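Local coordinates for Rv3651-like N-terminal domain-containing protein (Mycobacterium tuberculosis, PDB 4Q6U), which is of unknown function but combines a GAF-like and two PAS-like domains, consistent with a role as a triple sensor-domain protein, at residues Pro103-Leu115 against Ala120-Lys132. Sequence-based numbering, arbitrary orientation.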
ATOM      1  N   PRO B 103       8.067  28.177 -24.110  1.00 57.88           N
ATOM      2  CA  PRO B 103       6.728  27.912 -23.578  1.00 64.09           C
ATOM      3  C   PRO B 103       6.550  28.521 -22.197  1.00 62.71           C
ATOM      4  O   PRO B 103       7.542  28.911 -21.579  1.00 58.57           O
ATOM      5  CB  PRO B 103       6.683  26.387 -23.499  1.00 63.49           C
ATOM      6  CG  PRO B 103       8.107  26.011 -23.247  1.00 59.89           C
ATOM      7  CD  PRO B 103       8.908  26.968 -24.085  1.00 62.74           C
ATOM      8  N   ASP B 104       5.311  28.596 -21.721  1.00 65.45           N
ATOM      9  CA  ASP B 104       5.057  29.023 -20.350  1.00 69.16           C
ATOM     10  C   ASP B 104       5.913  28.186 -19.403  1.00 63.42           C
ATOM     11  O   ASP B 104       6.088  26.985 -19.605  1.00 62.97           O
ATOM     12  CB  ASP B 104       3.571  28.898 -20.003  1.00 74.41           C
ATOM     13  CG  ASP B 104       2.698  29.846 -20.815  1.00 79.59           C
ATOM     14  OD1 ASP B 104       3.205  30.899 -21.260  1.00 79.13           O
ATOM     15  OD2 ASP B 104       1.500  29.540 -20.999  1.00 84.96           O
ATOM     16  N   ARG B 105       6.479  28.832 -18.394  1.00 61.27           N
ATOM     17  CA  ARG B 105       7.395  28.155 -17.493  1.00 57.21           C
ATOM     18  C   ARG B 105       6.668  27.683 -16.243  1.00 51.72           C
ATOM     19  O   ARG B 105       6.078  28.493 -15.525  1.00 50.83           O
ATOM     20  CB  ARG B 105       8.563  29.077 -17.113  1.00 54.28           C
ATOM     21  CG  ARG B 105       9.643  28.387 -16.301  1.00 51.25           C
ATOM     22  CD  ARG B 105      10.847  29.278 -16.081  1.00 54.42           C
ATOM     23  NE  ARG B 105      10.499  30.518 -15.390  1.00 56.38           N
ATOM     24  CZ  ARG B 105      10.404  30.636 -14.072  1.00 58.95           C
ATOM     25  NH1 ARG B 105      10.623  29.584 -13.288  1.00 50.59           N
ATOM     26  NH2 ARG B 105      10.081  31.807 -13.539  1.00 63.72           N
ATOM     27  N   PRO B 106       6.701  26.366 -15.979  1.00 47.95           N
ATOM     28  CA  PRO B 106       6.097  25.859 -14.742  1.00 49.18           C
ATOM     29  C   PRO B 106       6.838  26.432 -13.548  1.00 48.65           C
ATOM     30  O   PRO B 106       8.068  26.386 -13.539  1.00 49.11           O
ATOM     31  CB  PRO B 106       6.288  24.340 -14.833  1.00 52.01           C
ATOM     32  CG  PRO B 106       6.633  24.057 -16.269  1.00 52.53           C
ATOM     33  CD  PRO B 106       7.336  25.295 -16.766  1.00 48.15           C
ATOM     34  N   ILE B 107       6.124  26.980 -12.572  1.00 44.20           N
ATOM     35  CA  ILE B 107       6.805  27.611 -11.447  1.00 44.90           C
ATOM     36  C   ILE B 107       7.215  26.578 -10.406  1.00 38.83           C
ATOM     37  O   ILE B 107       6.363  25.937  -9.780  1.00 42.95           O
ATOM     38  CB  ILE B 107       5.944  28.687 -10.766  1.00 51.65           C
ATOM     39  CG1 ILE B 107       5.286  29.603 -11.799  1.00 49.81           C
ATOM     40  CG2 ILE B 107       6.804  29.511  -9.807  1.00 55.36           C
ATOM     41  CD1 ILE B 107       6.263  30.314 -12.709  1.00 53.34           C
ATOM     42  N   PRO B 108       8.533  26.408 -10.217  1.00 42.78           N
ATOM     43  CA  PRO B 108       9.043  25.498  -9.191  1.00 39.20           C
ATOM     44  C   PRO B 108       8.968  26.155  -7.820  1.00 37.42           C
ATOM     45  O   PRO B 108       9.067  27.375  -7.735  1.00 36.59           O
ATOM     46  CB  PRO B 108      10.500  25.250  -9.625  1.00 40.67           C
ATOM     47  CG  PRO B 108      10.715  26.090 -10.873  1.00 50.58           C
ATOM     48  CD  PRO B 108       9.630  27.114 -10.892  1.00 47.06           C
ATOM     49  N   GLY B 109       8.787  25.356  -6.770  1.00 34.25           N
ATOM     50  CA  GLY B 109       8.634  25.880  -5.432  1.00 39.90           C
ATOM     51  C   GLY B 109       9.640  25.258  -4.486  1.00 35.83           C
ATOM     52  O   GLY B 109       9.507  24.093  -4.110  1.00 36.01           O
ATOM     53  N   PRO B 110      10.667  26.032  -4.114  1.00 36.87           N
ATOM     54  CA  PRO B 110      11.702  25.576  -3.190  1.00 36.72           C
ATOM     55  C   PRO B 110      11.180  25.584  -1.762  1.00 38.27           C
ATOM     56  O   PRO B 110      10.392  26.455  -1.391  1.00 32.73           O
ATOM     57  CB  PRO B 110      12.817  26.603  -3.382  1.00 40.09           C
ATOM     58  CG  PRO B 110      12.093  27.843  -3.740  1.00 40.50           C
ATOM     59  CD  PRO B 110      10.858  27.441  -4.502  1.00 35.94           C
ATOM     60  N   LEU B 111      11.587  24.588  -0.989  1.00 35.67           N
ATOM     61  CA  LEU B 111      11.292  24.543   0.438  1.00 31.94           C
ATOM     62  C   LEU B 111      12.384  23.743   1.138  1.00 30.95           C
ATOM     63  O   LEU B 111      13.201  23.076   0.485  1.00 34.28           O
ATOM     64  CB  LEU B 111       9.917  23.910   0.699  1.00 29.11           C
ATOM     65  CG  LEU B 111       9.764  22.438   0.287  1.00 33.83           C
ATOM     66  CD1 LEU B 111       9.026  21.660   1.365  1.00 37.67           C
ATOM     67  CD2 LEU B 111       9.024  22.294  -1.027  1.00 32.05           C
ATOM     68  N   LYS B 112      12.387  23.779   2.462  1.00 32.11           N
ATOM     69  CA  LYS B 112      13.325  22.964   3.207  1.00 30.11           C
ATOM     70  C   LYS B 112      12.713  22.518   4.518  1.00 35.04           C
ATOM     71  O   LYS B 112      11.839  23.192   5.080  1.00 30.04           O
ATOM     72  CB  LYS B 112      14.635  23.714   3.476  1.00 31.69           C
ATOM     73  CG  LYS B 112      14.488  24.923   4.370  1.00 32.33           C
ATOM     74  CD  LYS B 112      15.838  25.604   4.610  1.00 36.73           C
ATOM     75  CE  LYS B 112      15.702  26.818   5.524  1.00 36.14           C
ATOM     76  NZ  LYS B 112      17.018  27.509   5.665  1.00 40.64           N
ATOM     77  N   TRP B 113      13.166  21.358   4.974  1.00 31.49           N
ATOM     78  CA  TRP B 113      12.840  20.853   6.295  1.00 32.96           C
ATOM     79  C   TRP B 113      14.137  20.817   7.085  1.00 34.93           C
ATOM     80  O   TRP B 113      15.085  20.133   6.682  1.00 34.08           O
ATOM     81  CB  TRP B 113      12.211  19.456   6.229  1.00 31.03           C
ATOM     82  CG  TRP B 113      10.788  19.435   5.776  1.00 30.10           C
ATOM     83  CD1 TRP B 113      10.094  20.455   5.190  1.00 36.09           C
ATOM     84  CD2 TRP B 113       9.874  18.340   5.890  1.00 29.67           C
ATOM     85  NE1 TRP B 113       8.800  20.052   4.924  1.00 30.76           N
ATOM     86  CE2 TRP B 113       8.644  18.761   5.347  1.00 29.75           C
ATOM     87  CE3 TRP B 113       9.979  17.038   6.402  1.00 28.66           C
ATOM     88  CZ2 TRP B 113       7.520  17.921   5.294  1.00 35.79           C
ATOM     89  CZ3 TRP B 113       8.865  16.211   6.351  1.00 28.00           C
ATOM     90  CH2 TRP B 113       7.652  16.656   5.799  1.00 27.63           C
ATOM     91  N   ASP B 114      14.206  21.581   8.176  1.00 32.35           N
ATOM     92  CA  ASP B 114      15.332  21.444   9.098  1.00 33.24           C
ATOM     93  C   ASP B 114      15.002  20.296  10.049  1.00 30.40           C
ATOM     94  O   ASP B 114      14.158  20.440  10.930  1.00 33.13           O
ATOM     95  CB  ASP B 114      15.595  22.746   9.867  1.00 45.40           C
ATOM     96  CG  ASP B 114      16.891  22.704  10.683  1.00 54.43           C
ATOM     97  OD1 ASP B 114      17.212  21.641  11.259  1.00 43.54           O
ATOM     98  OD2 ASP B 114      17.596  23.740  10.748  1.00 56.95           O
ATOM     99  N   LEU B 115      15.655  19.153   9.851  1.00 36.73           N
ATOM    100  CA  LEU B 115      15.355  17.954  10.640  1.00 38.68           C
ATOM    101  C   LEU B 115      15.893  18.063  12.063  1.00 36.02           C
ATOM    102  O   LEU B 115      15.387  17.424  12.975  1.00 37.07           O
ATOM    103  CB  LEU B 115      15.934  16.711   9.966  1.00 43.47           C
ATOM    104  CG  LEU B 115      15.484  16.543   8.519  1.00 47.18           C
ATOM    105  CD1 LEU B 115      16.123  15.315   7.887  1.00 52.19           C
ATOM    106  CD2 LEU B 115      13.966  16.480   8.463  1.00 40.82           C
ATOM    107  N   ALA B 120       9.873  23.377   9.216  1.00 29.42           N
ATOM    108  CA  ALA B 120       9.870  23.581   7.775  1.00 28.78           C
ATOM    109  C   ALA B 120       9.814  25.065   7.414  1.00 30.90           C
ATOM    110  O   ALA B 120       9.209  25.872   8.118  1.00 32.57           O
ATOM    111  CB  ALA B 120       8.696  22.848   7.136  1.00 25.49           C
ATOM    112  N   THR B 121      10.447  25.406   6.299  1.00 33.60           N
ATOM    113  CA  THR B 121      10.371  26.737   5.742  1.00 29.85           C
ATOM    114  C   THR B 121       9.900  26.561   4.301  1.00 36.47           C
ATOM    115  O   THR B 121      10.574  25.895   3.504  1.00 29.85           O
ATOM    116  CB  THR B 121      11.732  27.440   5.797  1.00 31.50           C
ATOM    117  OG1 THR B 121      12.287  27.267   7.106  1.00 31.81           O
ATOM    118  CG2 THR B 121      11.605  28.943   5.474  1.00 37.55           C
ATOM    119  N   ASP B 122       8.727  27.100   3.980  1.00 29.65           N
ATOM    120  CA  ASP B 122       8.228  27.017   2.601  1.00 33.25           C
ATOM    121  C   ASP B 122       8.367  28.355   1.918  1.00 33.33           C
ATOM    122  O   ASP B 122       8.953  29.281   2.483  1.00 32.47           O
ATOM    123  CB  ASP B 122       6.768  26.580   2.558  1.00 31.27           C
ATOM    124  CG  ASP B 122       6.609  25.088   2.728  1.00 37.87           C
ATOM    125  OD1 ASP B 122       6.892  24.604   3.839  1.00 37.75           O
ATOM    126  OD2 ASP B 122       6.211  24.410   1.755  1.00 35.79           O
ATOM    127  N   THR B 123       7.816  28.443   0.709  1.00 31.82           N
ATOM    128  CA  THR B 123       7.766  29.687  -0.068  1.00 33.49           C
ATOM    129  C   THR B 123       6.339  29.876  -0.586  1.00 33.58           C
ATOM    130  O   THR B 123       5.560  28.921  -0.591  1.00 37.48           O
ATOM    131  CB  THR B 123       8.755  29.658  -1.257  1.00 42.61           C
ATOM    132  OG1 THR B 123       8.492  28.512  -2.073  1.00 42.49           O
ATOM    133  CG2 THR B 123      10.192  29.597  -0.765  1.00 48.52           C
ATOM    134  N   PRO B 124       5.975  31.104  -0.993  1.00 38.77           N
ATOM    135  CA  PRO B 124       4.699  31.298  -1.695  1.00 38.26           C
ATOM    136  C   PRO B 124       4.531  30.325  -2.864  1.00 36.34           C
ATOM    137  O   PRO B 124       3.450  29.767  -3.076  1.00 39.55           O
ATOM    138  CB  PRO B 124       4.799  32.745  -2.195  1.00 40.82           C
ATOM    139  CG  PRO B 124       5.631  33.420  -1.147  1.00 48.13           C
ATOM    140  CD  PRO B 124       6.636  32.390  -0.690  1.00 46.08           C
ATOM    141  N   GLU B 125       5.612  30.117  -3.605  1.00 36.62           N
ATOM    142  CA  GLU B 125       5.602  29.203  -4.737  1.00 36.00           C
ATOM    143  C   GLU B 125       5.338  27.755  -4.297  1.00 33.64           C
ATOM    144  O   GLU B 125       4.489  27.067  -4.880  1.00 35.61           O
ATOM    145  CB  GLU B 125       6.925  29.307  -5.504  1.00 39.13           C
ATOM    146  CG  GLU B 125       7.123  30.631  -6.265  1.00 44.25           C
ATOM    147  CD  GLU B 125       7.518  31.797  -5.367  1.00 52.93           C
ATOM    148  OE1 GLU B 125       7.924  31.564  -4.203  1.00 43.54           O
ATOM    149  OE2 GLU B 125       7.419  32.952  -5.832  1.00 53.19           O
ATOM    150  N   SER B 126       6.043  27.286  -3.271  1.00 32.55           N
ATOM    151  CA  SER B 126       5.872  25.890  -2.850  1.00 36.66           C
ATOM    152  C   SER B 126       4.476  25.663  -2.259  1.00 38.33           C
ATOM    153  O   SER B 126       3.876  24.590  -2.419  1.00 34.43           O
ATOM    154  CB  SER B 126       6.957  25.486  -1.848  1.00 30.47           C
ATOM    155  OG  SER B 126       6.673  25.928  -0.521  1.00 34.95           O
ATOM    156  N   LEU B 127       3.950  26.693  -1.609  1.00 34.48           N
ATOM    157  CA  LEU B 127       2.620  26.637  -1.018  1.00 38.60           C
ATOM    158  C   LEU B 127       1.536  26.655  -2.089  1.00 36.14           C
ATOM    159  O   LEU B 127       0.580  25.880  -2.028  1.00 42.93           O
ATOM    160  CB  LEU B 127       2.423  27.804  -0.045  1.00 33.77           C
ATOM    161  CG  LEU B 127       3.189  27.662   1.269  1.00 32.04           C
ATOM    162  CD1 LEU B 127       3.047  28.930   2.084  1.00 42.58           C
ATOM    163  CD2 LEU B 127       2.698  26.462   2.060  1.00 28.91           C
ATOM    164  N   THR B 128       1.698  27.530  -3.076  1.00 35.11           N
ATOM    165  CA  THR B 128       0.757  27.605  -4.188  1.00 33.89           C
ATOM    166  C   THR B 128       0.711  26.297  -4.968  1.00 45.35           C
ATOM    167  O   THR B 128      -0.372  25.781  -5.255  1.00 42.89           O
ATOM    168  CB  THR B 128       1.109  28.744  -5.149  1.00 43.17           C
ATOM    169  OG1 THR B 128       0.897  29.991  -4.486  1.00 42.56           O
ATOM    170  CG2 THR B 128       0.233  28.682  -6.396  1.00 51.42           C
ATOM    171  N   ASN B 129       1.887  25.769  -5.305  1.00 35.88           N
ATOM    172  CA  ASN B 129       1.987  24.492  -6.002  1.00 38.55           C
ATOM    173  C   ASN B 129       1.241  23.387  -5.249  1.00 32.84           C
ATOM    174  O   ASN B 129       0.548  22.572  -5.856  1.00 35.79           O
ATOM    175  CB  ASN B 129       3.458  24.108  -6.210  1.00 32.41           C
ATOM    176  CG  ASN B 129       4.148  24.984  -7.261  1.00 47.51           C
ATOM    177  OD1 ASN B 129       3.488  25.711  -7.996  1.00 45.98           O
ATOM    178  ND2 ASN B 129       5.470  24.905  -7.337  1.00 33.89           N
ATOM    179  N   SER B 130       1.358  23.381  -3.927  1.00 32.39           N
ATOM    180  CA  SER B 130       0.709  22.336  -3.145  1.00 36.38           C
ATOM    181  C   SER B 130      -0.757  22.693  -2.880  1.00 38.05           C
ATOM    182  O   SER B 130      -1.440  22.022  -2.120  1.00 36.88           O
ATOM    183  CB  SER B 130       1.469  22.082  -1.837  1.00 37.48           C
ATOM    184  OG  SER B 130       1.431  23.204  -0.983  1.00 45.87           O
ATOM    185  N   GLY B 131      -1.236  23.745  -3.534  1.00 42.60           N
ATOM    186  CA  GLY B 131      -2.651  24.057  -3.554  1.00 44.68           C
ATOM    187  C   GLY B 131      -3.171  24.838  -2.366  1.00 48.94           C
ATOM    188  O   GLY B 131      -4.383  24.951  -2.177  1.00 51.26           O
ATOM    189  N   LYS B 132      -2.266  25.389  -1.567  1.00 46.06           N
ATOM    190  CA  LYS B 132      -2.682  26.173  -0.409  1.00 47.48           C
ATOM    191  C   LYS B 132      -2.820  27.655  -0.773  1.00 50.75           C
ATOM    192  O   LYS B 132      -2.300  28.107  -1.797  1.00 50.17           O
ATOM    193  CB  LYS B 132      -1.695  25.965   0.734  1.00 47.41           C
ATOM    194  CG  LYS B 132      -1.522  24.489   1.064  1.00 43.13           C
ATOM    195  CD  LYS B 132      -0.693  24.272   2.304  1.00 51.26           C
ATOM    196  CE  LYS B 132      -1.183  23.046   3.078  1.00 52.57           C
ATOM    197  NZ  LYS B 132      -0.320  21.867   2.851  1.00 59.02           N
TER
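The first beta hairpin of the PAS-like middle domain brings K112 against T121 and W113 against A120, and the chain then turns at once into helix 124-129, laid across strand 109-114 at 104°. K112 and T121 form an antiparallel hydrogen-bonded pair, K112 N to T121 O at 3.0 Å and T121 N to K112 O at 2.9 Å. Their side chains run side by side, K112 CE 3.8 Å from T121 OG1, and the extended lysine continues to a salt bridge with D85. On the opposite face of the sheet, in the non-hydrogen-bonded pair W113 and A120, A120 CB meets the indole obliquely, 3.4 Å from W113 CD1, while W113 NE1 is hydrogen-bonded to D147 OD2. Where the strands part, T123 OG1 gives its proton to P110 O (2.9 Å), in the carbonyl plane, and accepts from S126 N; the torsion that sets OG1 between backbone N and carbonyl carbon (chi1 56°) lets it serve both. S126 OG completes the capping box by accepting from T123 N and donates to D122 OD2, tying the cap to the residue just after the strand; D122 OD1 salt-bridges R142. G109, lacking a side chain, lets the helix come close: G109 CA lies 3.7 Å from S126 N. One helical turn on, N129 ND2 donates to I107 O (2.8 Å), 21° out of the carbonyl plane. Edge strand 119-121 beside 109-114 in a 2-1-5-4-3 antiparallel sheet, with a helix following this hairpin, matches PAS topology.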